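Long-range contacts in predicted DNA-binding transcriptional regulator (Aliivibrio fischeri ES114, PDB 7DWO), which probably regulates transcription as a tetrameric LysR-type DNA-binding factor that couples an N-terminal helix-turn-helix to a substrate-binding domain: residues Ile145-Asp150 and Tyr268-Tyr273; Ala165-Leu170 and Leu264-Tyr269. The protein carries 1 engineered substitution. All blocks are in the same frame, centred on the assembly; numbering follows the deposited sequence.

Interaction 1. Residues Ile145-Asp150 and Tyr268-Tyr273; sequences ILLAFD and YYAYRY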
ATOM      1  N   ILE A 145       8.026 -26.126   6.886  1.00 44.78           N
ATOM      2  CA  ILE A 145       9.472 -25.958   6.890  1.00 39.40           C
ATOM      3  C   ILE A 145       9.875 -25.156   5.661  1.00 42.52           C
ATOM      4  O   ILE A 145       9.235 -25.228   4.608  1.00 48.89           O
ATOM      5  CB  ILE A 145      10.206 -27.319   6.930  1.00 36.31           C
ATOM      6  CG1 ILE A 145       9.646 -28.191   8.059  1.00 33.90           C
ATOM      7  CG2 ILE A 145      11.703 -27.126   7.120  1.00 31.44           C
ATOM      8  CD1 ILE A 145      10.336 -29.527   8.205  1.00 40.71           C
ATOM      9  N   LEU A 146      10.947 -24.380   5.805  1.00 47.97           N
ATOM     10  CA  LEU A 146      11.428 -23.477   4.766  1.00 47.07           C
ATOM     11  C   LEU A 146      12.880 -23.820   4.456  1.00 40.73           C
ATOM     12  O   LEU A 146      13.762 -23.599   5.288  1.00 44.90           O
ATOM     13  CB  LEU A 146      11.291 -22.025   5.222  1.00 43.94           C
ATOM     14  CG  LEU A 146      11.640 -20.912   4.237  1.00 50.30           C
ATOM     15  CD1 LEU A 146      10.744 -20.990   3.029  1.00 58.11           C
ATOM     16  CD2 LEU A 146      11.492 -19.564   4.910  1.00 58.07           C
ATOM     17  N   LEU A 147      13.131 -24.363   3.267  1.00 41.50           N
ATOM     18  CA  LEU A 147      14.492 -24.673   2.829  1.00 29.25           C
ATOM     19  C   LEU A 147      15.030 -23.460   2.084  1.00 32.60           C
ATOM     20  O   LEU A 147      14.701 -23.241   0.916  1.00 48.47           O
ATOM     21  CB  LEU A 147      14.512 -25.915   1.948  1.00 29.80           C
ATOM     22  CG  LEU A 147      14.090 -27.217   2.621  1.00 44.15           C
ATOM     23  CD1 LEU A 147      14.371 -28.402   1.709  1.00 46.71           C
ATOM     24  CD2 LEU A 147      14.811 -27.363   3.948  1.00 48.96           C
ATOM     25  N   ALA A 148      15.863 -22.664   2.751  1.00 29.36           N
ATOM     26  CA  ALA A 148      16.290 -21.400   2.166  1.00 33.53           C
ATOM     27  C   ALA A 148      17.778 -21.210   2.414  1.00 38.00           C
ATOM     28  O   ALA A 148      18.445 -22.068   2.993  1.00 43.59           O
ATOM     29  CB  ALA A 148      15.473 -20.228   2.725  1.00 29.76           C
ATOM     30  N   PHE A 149      18.303 -20.079   1.950  1.00 40.33           N
ATOM     31  CA  PHE A 149      19.700 -19.739   2.159  1.00 44.55           C
ATOM     32  C   PHE A 149      19.848 -18.967   3.470  1.00 49.21           C
ATOM     33  O   PHE A 149      18.905 -18.846   4.257  1.00 48.69           O
ATOM     34  CB  PHE A 149      20.240 -18.944   0.972  1.00 38.71           C
ATOM     35  CG  PHE A 149      20.448 -19.766  -0.266  1.00 47.63           C
ATOM     36  CD1 PHE A 149      21.436 -20.735  -0.312  1.00 53.40           C
ATOM     37  CD2 PHE A 149      19.665 -19.561  -1.390  1.00 46.93           C
ATOM     38  CE1 PHE A 149      21.633 -21.493  -1.452  1.00 50.54           C
ATOM     39  CE2 PHE A 149      19.858 -20.314  -2.533  1.00 54.08           C
ATOM     40  CZ  PHE A 149      20.843 -21.281  -2.563  1.00 52.59           C
ATOM     41  N   ASP A 150      21.042 -18.434   3.713  1.00 54.88           N
ATOM     42  CA  ASP A 150      21.291 -17.662   4.921  1.00 52.32           C
ATOM     43  C   ASP A 150      20.475 -16.375   4.894  1.00 52.59           C
ATOM     44  O   ASP A 150      20.517 -15.618   3.919  1.00 57.90           O
ATOM     45  CB  ASP A 150      22.781 -17.348   5.050  1.00 53.15           C
ATOM     46  CG  ASP A 150      23.143 -16.778   6.407  1.00 56.26           C
ATOM     47  OD1 ASP A 150      22.265 -16.737   7.294  1.00 54.27           O
ATOM     48  OD2 ASP A 150      24.310 -16.370   6.586  1.00 60.33           O
ATOM     49  N   TYR A 268      23.084 -22.779   3.569  1.00 42.25           N
ATOM     50  CA  TYR A 268      21.643 -22.950   3.486  1.00 44.38           C
ATOM     51  C   TYR A 268      21.118 -23.722   4.690  1.00 51.03           C
ATOM     52  O   TYR A 268      21.769 -24.640   5.212  1.00 60.84           O
ATOM     53  CB  TYR A 268      21.198 -23.621   2.169  1.00 39.50           C
ATOM     54  CG  TYR A 268      21.862 -24.926   1.800  1.00 39.72           C
ATOM     55  CD1 TYR A 268      21.302 -26.143   2.168  1.00 43.79           C
ATOM     56  CD2 TYR A 268      23.021 -24.945   1.035  1.00 38.97           C
ATOM     57  CE1 TYR A 268      21.894 -27.341   1.811  1.00 44.37           C
ATOM     58  CE2 TYR A 268      23.620 -26.136   0.674  1.00 45.51           C
ATOM     59  CZ  TYR A 268      23.051 -27.330   1.061  1.00 46.79           C
ATOM     60  OH  TYR A 268      23.647 -28.518   0.707  1.00 53.90           O
ATOM     61  N   TYR A 269      19.909 -23.322   5.095  1.00 41.13           N
ATOM     62  CA  TYR A 269      19.265 -23.696   6.342  1.00 37.93           C
ATOM     63  C   TYR A 269      17.871 -24.250   6.076  1.00 39.21           C
ATOM     64  O   TYR A 269      17.288 -24.070   4.996  1.00 37.28           O
ATOM     65  CB  TYR A 269      19.105 -22.488   7.289  1.00 32.74           C
ATOM     66  CG  TYR A 269      20.379 -21.837   7.777  1.00 38.49           C
ATOM     67  CD1 TYR A 269      20.763 -21.942   9.107  1.00 39.62           C
ATOM     68  CD2 TYR A 269      21.182 -21.096   6.921  1.00 30.53           C
ATOM     69  CE1 TYR A 269      21.921 -21.346   9.566  1.00 46.29           C
ATOM     70  CE2 TYR A 269      22.340 -20.496   7.371  1.00 35.84           C
ATOM     71  CZ  TYR A 269      22.706 -20.624   8.695  1.00 46.77           C
ATOM     72  OH  TYR A 269      23.858 -20.027   9.149  1.00 61.48           O
ATOM     73  N   ALA A 270      17.342 -24.904   7.106  1.00 41.88           N
ATOM     74  CA  ALA A 270      15.923 -25.195   7.240  1.00 36.21           C
ATOM     75  C   ALA A 270      15.361 -24.328   8.360  1.00 38.76           C
ATOM     76  O   ALA A 270      15.945 -24.258   9.447  1.00 43.46           O
ATOM     77  CB  ALA A 270      15.682 -26.676   7.541  1.00 28.82           C
ATOM     78  N   TYR A 271      14.244 -23.663   8.089  1.00 36.99           N
ATOM     79  CA  TYR A 271      13.614 -22.758   9.036  1.00 39.43           C
ATOM     80  C   TYR A 271      12.226 -23.267   9.396  1.00 39.75           C
ATOM     81  O   TYR A 271      11.561 -23.926   8.593  1.00 41.55           O
ATOM     82  CB  TYR A 271      13.497 -21.337   8.469  1.00 30.08           C
ATOM     83  CG  TYR A 271      14.800 -20.727   8.009  1.00 34.06           C
ATOM     84  CD1 TYR A 271      15.789 -20.381   8.922  1.00 39.72           C
ATOM     85  CD2 TYR A 271      15.033 -20.473   6.664  1.00 35.13           C
ATOM     86  CE1 TYR A 271      16.979 -19.813   8.504  1.00 37.93           C
ATOM     87  CE2 TYR A 271      16.218 -19.906   6.237  1.00 41.50           C
ATOM     88  CZ  TYR A 271      17.188 -19.577   7.160  1.00 41.93           C
ATOM     89  OH  TYR A 271      18.369 -19.011   6.737  1.00 40.17           O
ATOM     90  N   ARG A 272      11.795 -22.941  10.611  1.00 38.33           N
ATOM     91  CA  ARG A 272      10.453 -23.261  11.070  1.00 38.26           C
ATOM     92  C   ARG A 272      10.023 -22.200  12.071  1.00 42.73           C
ATOM     93  O   ARG A 272      10.839 -21.424  12.576  1.00 50.14           O
ATOM     94  CB  ARG A 272      10.386 -24.662  11.689  1.00 35.71           C
ATOM     95  CG  ARG A 272      11.363 -24.878  12.830  1.00 45.25           C
ATOM     96  CD  ARG A 272      11.282 -26.292  13.380  1.00 47.67           C
ATOM     97  NE  ARG A 272      10.022 -26.544  14.070  1.00 48.89           N
ATOM     98  CZ  ARG A 272       9.673 -27.720  14.580  1.00 54.01           C
ATOM     99  NH1 ARG A 272      10.489 -28.759  14.474  1.00 56.70           N
ATOM    100  NH2 ARG A 272       8.506 -27.860  15.194  1.00 61.09           N
ATOM    101  N   TYR A 273       8.727 -22.168  12.348  1.00 39.30           N
ATOM    102  CA  TYR A 273       8.163 -21.238  13.318  1.00 45.43           C
ATOM    103  C   TYR A 273       7.393 -21.931  14.428  1.00 49.15           C
ATOM    104  O   TYR A 273       7.491 -21.520  15.587  1.00 48.95           O
ATOM    105  CB  TYR A 273       7.245 -20.229  12.611  1.00 45.84           C
ATOM    106  CG  TYR A 273       6.646 -19.197  13.539  1.00 51.47           C
ATOM    107  CD1 TYR A 273       7.402 -18.128  14.001  1.00 50.09           C
ATOM    108  CD2 TYR A 273       5.320 -19.289  13.949  1.00 50.92           C
ATOM    109  CE1 TYR A 273       6.859 -17.182  14.849  1.00 51.24           C
ATOM    110  CE2 TYR A 273       4.769 -18.346  14.798  1.00 48.35           C
ATOM    111  CZ  TYR A 273       5.543 -17.295  15.244  1.00 51.87           C
ATOM    112  OH  TYR A 273       5.000 -16.353  16.088  1.00 62.41           O
TER
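Ile145 lays its CG2 methyl 4.0 Å from Ala270 CB and beside the carbonyl of Tyr271, while its backbone already pairs with Gln96 and Ala98 on the other neighbouring strand. At Leu146 the two antiparallel chains form a hydrogen-bonded pair: Leu146 N gives to Tyr271 O and Tyr271 N returns to Leu146 O (2.8 Å). On the face of Leu146, Ala148 and Tyr271 the leucine side chain crosses that of Tyr271, CB against CB at 4.0 Å, and also packs on Ala134 and Ile129. Leu147 and Ala270 form a non-hydrogen-bonded pair on the opposite face, where Leu147 CD2 reaches Ala270 CB at 3.8 Å. Such a central strand, parallel to 94-99 on one side and antiparallel to 264-272 on the other, fits the Rossmann-like subdomain of a LysR substrate-binding domain, whose periplasmic-binding-protein fold sends a late strand back through the sheet. Ala148 exchanges two backbone bonds with Tyr269, and its CB sits in plane at the edge of the Tyr271 ring, 3.6 Å from CE2. With CG of Tyr271 anti to its carbonyl carbon (chi1 -56°), that ring runs along the first strand until OH donates to Phe149 O. Phe149 CD1 meets Tyr268 CB obliquely at 3.8 Å, and the Phe149 ring stacks on Tyr201. Asp150 runs alongside Tyr269, carboxylate and ring planes 34° apart; its OD1 makes a salt bridge to Arg155, and the tyrosine hydroxyl has Glu267 as partner.

Interaction 2. Residues Ala165-Leu170 and Leu264-Tyr269; sequences AKTELL and LPIEYY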
ATOM      1  N   ALA A 165      23.786 -26.891   5.427  1.00 54.46           N
ATOM      2  CA  ALA A 165      25.113 -27.075   4.851  1.00 42.32           C
ATOM      3  C   ALA A 165      25.764 -25.737   4.543  1.00 46.97           C
ATOM      4  O   ALA A 165      25.103 -24.696   4.467  1.00 51.02           O
ATOM      5  CB  ALA A 165      25.068 -27.941   3.589  1.00 31.27           C
ATOM      6  N   LYS A 166      27.083 -25.799   4.361  1.00 50.50           N
ATOM      7  CA  LYS A 166      27.926 -24.647   4.053  1.00 56.13           C
ATOM      8  C   LYS A 166      28.782 -25.032   2.850  1.00 53.32           C
ATOM      9  O   LYS A 166      29.806 -25.705   2.998  1.00 67.71           O
ATOM     10  CB  LYS A 166      28.781 -24.261   5.255  1.00 63.19           C
ATOM     11  CG  LYS A 166      29.853 -23.220   4.979  1.00 68.16           C
ATOM     12  CD  LYS A 166      30.713 -23.005   6.216  1.00 72.23           C
ATOM     13  CE  LYS A 166      31.915 -22.121   5.922  1.00 79.44           C
ATOM     14  NZ  LYS A 166      31.524 -20.736   5.543  1.00 80.76           N
ATOM     15  N   THR A 167      28.361 -24.615   1.664  1.00 50.40           N
ATOM     16  CA  THR A 167      29.068 -24.921   0.431  1.00 51.11           C
ATOM     17  C   THR A 167      29.577 -23.621  -0.189  1.00 50.93           C
ATOM     18  O   THR A 167      29.769 -22.610   0.496  1.00 47.20           O
ATOM     19  CB  THR A 167      28.165 -25.684  -0.539  1.00 60.18           C
ATOM     20  OG1 THR A 167      26.975 -24.925  -0.783  1.00 60.06           O
ATOM     21  CG2 THR A 167      27.790 -27.043   0.039  1.00 71.25           C
ATOM     22  N   GLU A 168      29.779 -23.640  -1.505  1.00 48.67           N
ATOM     23  CA  GLU A 168      30.365 -22.488  -2.168  1.00 50.02           C
ATOM     24  C   GLU A 168      29.902 -22.389  -3.616  1.00 50.42           C
ATOM     25  O   GLU A 168      29.667 -23.395  -4.292  1.00 52.76           O
ATOM     26  CB  GLU A 168      31.903 -22.524  -2.090  1.00 53.08           C
ATOM     27  CG  GLU A 168      32.593 -23.795  -2.573  1.00 60.14           C
ATOM     28  CD  GLU A 168      34.096 -23.749  -2.318  1.00 68.21           C
ATOM     29  OE1 GLU A 168      34.535 -22.884  -1.530  1.00 67.21           O
ATOM     30  OE2 GLU A 168      34.837 -24.566  -2.906  1.00 69.95           O
ATOM     31  N   LEU A 169      29.747 -21.143  -4.059  1.00 46.99           N
ATOM     32  CA  LEU A 169      29.502 -20.816  -5.453  1.00 38.23           C
ATOM     33  C   LEU A 169      30.819 -20.828  -6.212  1.00 51.73           C
ATOM     34  O   LEU A 169      31.800 -20.206  -5.783  1.00 54.44           O
ATOM     35  CB  LEU A 169      28.849 -19.439  -5.571  1.00 42.66           C
ATOM     36  CG  LEU A 169      27.535 -19.188  -4.835  1.00 47.17           C
ATOM     37  CD1 LEU A 169      27.283 -17.693  -4.727  1.00 54.11           C
ATOM     38  CD2 LEU A 169      26.391 -19.874  -5.558  1.00 40.42           C
ATOM     39  N   LEU A 170      30.834 -21.531  -7.345  1.00 42.04           N
ATOM     40  CA  LEU A 170      32.008 -21.692  -8.179  1.00 49.07           C
ATOM     41  C   LEU A 170      31.808 -20.974  -9.500  1.00 47.57           C
ATOM     42  O   LEU A 170      30.783 -21.186 -10.161  1.00 47.30           O
ATOM     43  CB  LEU A 170      32.277 -23.178  -8.435  1.00 47.35           C
ATOM     44  CG  LEU A 170      32.295 -24.074  -7.197  1.00 51.68           C
ATOM     45  CD1 LEU A 170      32.348 -25.539  -7.599  1.00 54.36           C
ATOM     46  CD2 LEU A 170      33.470 -23.716  -6.307  1.00 41.22           C
ATOM     47  N   LEU A 264      32.857 -18.484  -3.609  1.00 53.22           N
ATOM     48  CA  LEU A 264      32.128 -17.647  -2.663  1.00 53.36           C
ATOM     49  C   LEU A 264      31.367 -18.505  -1.666  1.00 56.63           C
ATOM     50  O   LEU A 264      30.481 -19.269  -2.071  1.00 57.43           O
ATOM     51  CB  LEU A 264      31.177 -16.718  -3.410  1.00 58.07           C
ATOM     52  CG  LEU A 264      31.874 -15.895  -4.495  1.00 67.27           C
ATOM     53  CD1 LEU A 264      30.873 -15.073  -5.282  1.00 69.42           C
ATOM     54  CD2 LEU A 264      32.945 -15.005  -3.884  1.00 73.39           C
ATOM     55  N   PRO A 265      31.654 -18.413  -0.368  1.00 58.69           N
ATOM     56  CA  PRO A 265      30.983 -19.291   0.602  1.00 57.36           C
ATOM     57  C   PRO A 265      29.515 -18.922   0.773  1.00 50.18           C
ATOM     58  O   PRO A 265      29.173 -17.755   0.978  1.00 54.71           O
ATOM     59  CB  PRO A 265      31.776 -19.062   1.893  1.00 51.74           C
ATOM     60  CG  PRO A 265      32.342 -17.687   1.738  1.00 51.54           C
ATOM     61  CD  PRO A 265      32.648 -17.536   0.272  1.00 56.42           C
ATOM     62  N   ILE A 266      28.646 -19.931   0.688  1.00 53.23           N
ATOM     63  CA  ILE A 266      27.224 -19.765   0.956  1.00 52.69           C
ATOM     64  C   ILE A 266      26.784 -20.851   1.925  1.00 49.71           C
ATOM     65  O   ILE A 266      27.400 -21.914   2.031  1.00 57.23           O
ATOM     66  CB  ILE A 266      26.358 -19.809  -0.323  1.00 46.96           C
ATOM     67  CG1 ILE A 266      26.519 -21.154  -1.033  1.00 54.05           C
ATOM     68  CG2 ILE A 266      26.702 -18.652  -1.244  1.00 55.86           C
ATOM     69  CD1 ILE A 266      25.640 -21.306  -2.253  1.00 62.87           C
ATOM     70  N   GLU A 267      25.706 -20.562   2.646  1.00 44.82           N
ATOM     71  CA  GLU A 267      25.134 -21.493   3.604  1.00 47.61           C
ATOM     72  C   GLU A 267      23.633 -21.582   3.380  1.00 41.78           C
ATOM     73  O   GLU A 267      22.983 -20.590   3.037  1.00 40.80           O
ATOM     74  CB  GLU A 267      25.416 -21.058   5.045  1.00 54.00           C
ATOM     75  CG  GLU A 267      26.887 -20.916   5.381  1.00 55.86           C
ATOM     76  CD  GLU A 267      27.105 -20.292   6.741  1.00 64.56           C
ATOM     77  OE1 GLU A 267      26.148 -19.697   7.282  1.00 64.24           O
ATOM     78  OE2 GLU A 267      28.230 -20.400   7.272  1.00 71.92           O
ATOM     79  N   TYR A 268      23.084 -22.779   3.569  1.00 42.25           N
ATOM     80  CA  TYR A 268      21.643 -22.950   3.486  1.00 44.38           C
ATOM     81  C   TYR A 268      21.118 -23.722   4.690  1.00 51.03           C
ATOM     82  O   TYR A 268      21.769 -24.640   5.212  1.00 60.84           O
ATOM     83  CB  TYR A 268      21.198 -23.621   2.169  1.00 39.50           C
ATOM     84  CG  TYR A 268      21.862 -24.926   1.800  1.00 39.72           C
ATOM     85  CD1 TYR A 268      21.302 -26.143   2.168  1.00 43.79           C
ATOM     86  CD2 TYR A 268      23.021 -24.945   1.035  1.00 38.97           C
ATOM     87  CE1 TYR A 268      21.894 -27.341   1.811  1.00 44.37           C
ATOM     88  CE2 TYR A 268      23.620 -26.136   0.674  1.00 45.51           C
ATOM     89  CZ  TYR A 268      23.051 -27.330   1.061  1.00 46.79           C
ATOM     90  OH  TYR A 268      23.647 -28.518   0.707  1.00 53.90           O
ATOM     91  N   TYR A 269      19.909 -23.322   5.095  1.00 41.13           N
ATOM     92  CA  TYR A 269      19.265 -23.696   6.342  1.00 37.93           C
ATOM     93  C   TYR A 269      17.871 -24.250   6.076  1.00 39.21           C
ATOM     94  O   TYR A 269      17.288 -24.070   4.996  1.00 37.28           O
ATOM     95  CB  TYR A 269      19.105 -22.488   7.289  1.00 32.74           C
ATOM     96  CG  TYR A 269      20.379 -21.837   7.777  1.00 38.49           C
ATOM     97  CD1 TYR A 269      20.763 -21.942   9.107  1.00 39.62           C
ATOM     98  CD2 TYR A 269      21.182 -21.096   6.921  1.00 30.53           C
ATOM     99  CE1 TYR A 269      21.921 -21.346   9.566  1.00 46.29           C
ATOM    100  CE2 TYR A 269      22.340 -20.496   7.371  1.00 35.84           C
ATOM    101  CZ  TYR A 269      22.706 -20.624   8.695  1.00 46.77           C
ATOM    102  OH  TYR A 269      23.858 -20.027   9.149  1.00 61.48           O
TER
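Ala165 and Tyr268 exchange two nearly straight backbone hydrogen bonds, Tyr268 N to Ala165 O at 2.9 Å and Ala165 N to Tyr268 O at 3.0 Å. Leu169 and Leu264 form an equivalent pair toward the other end. Between them the Thr167-Ile266 pair is uneven: Ile266 N reaches Thr167 O at 2.9 Å from above the carbonyl plane, whereas the return bond from Thr167 N is bent to 125° and weak. On the face of Lys166 and Glu267, the lysine chain crosses the glutamate obliquely, CG to CG at 3.8 Å, and bends at its last torsion (chi4 65°) to bring NZ to a long salt bridge with Glu267 OE2 at 3.7 Å. The other carboxylate oxygen, OE1, takes the hydroxyl of Tyr269 from above its plane. The opposite face is largely apolar: the Ala165 methyl packs on the hydroxyl end of the Tyr268 ring (CZ and OH), Thr167 OG1 stands in plane at the edge of that ring, and Leu169 crosses Ile266 at about a right angle, CD1 to CG2 at 3.7 Å. Tyr201, Ile202 and Gln205 close over Leu169 and Ile266. Two long antiparallel strands paired in this way suit the hinge strands that join the subdomains of a periplasmic-binding-protein-like effector domain.

Both contacts use strand 264-272: its C-terminal half borders 145-149 in interaction 1, its N-terminal half 160-174 in interaction 2. Tyr268 works in both, whereas Tyr269, though within both ranges, meets the partner segment in interaction 1 alone. The first is the more deeply buried, mostly backbone bonds and hydrophobic or aromatic packing. The second is partly open to solvent, with charged groups on one face and a mainly apolar face packed against helix 203-206. Their centres lie about 14 Å apart, yet they touch where Phe149 CD1 approaches Glu267 O (3.7 Å). Tyr268 and Tyr269 face opposite ways at this junction: Tyr268 packs on Leu103 and Leu107 of helix 101-113, Tyr269 on Leu163.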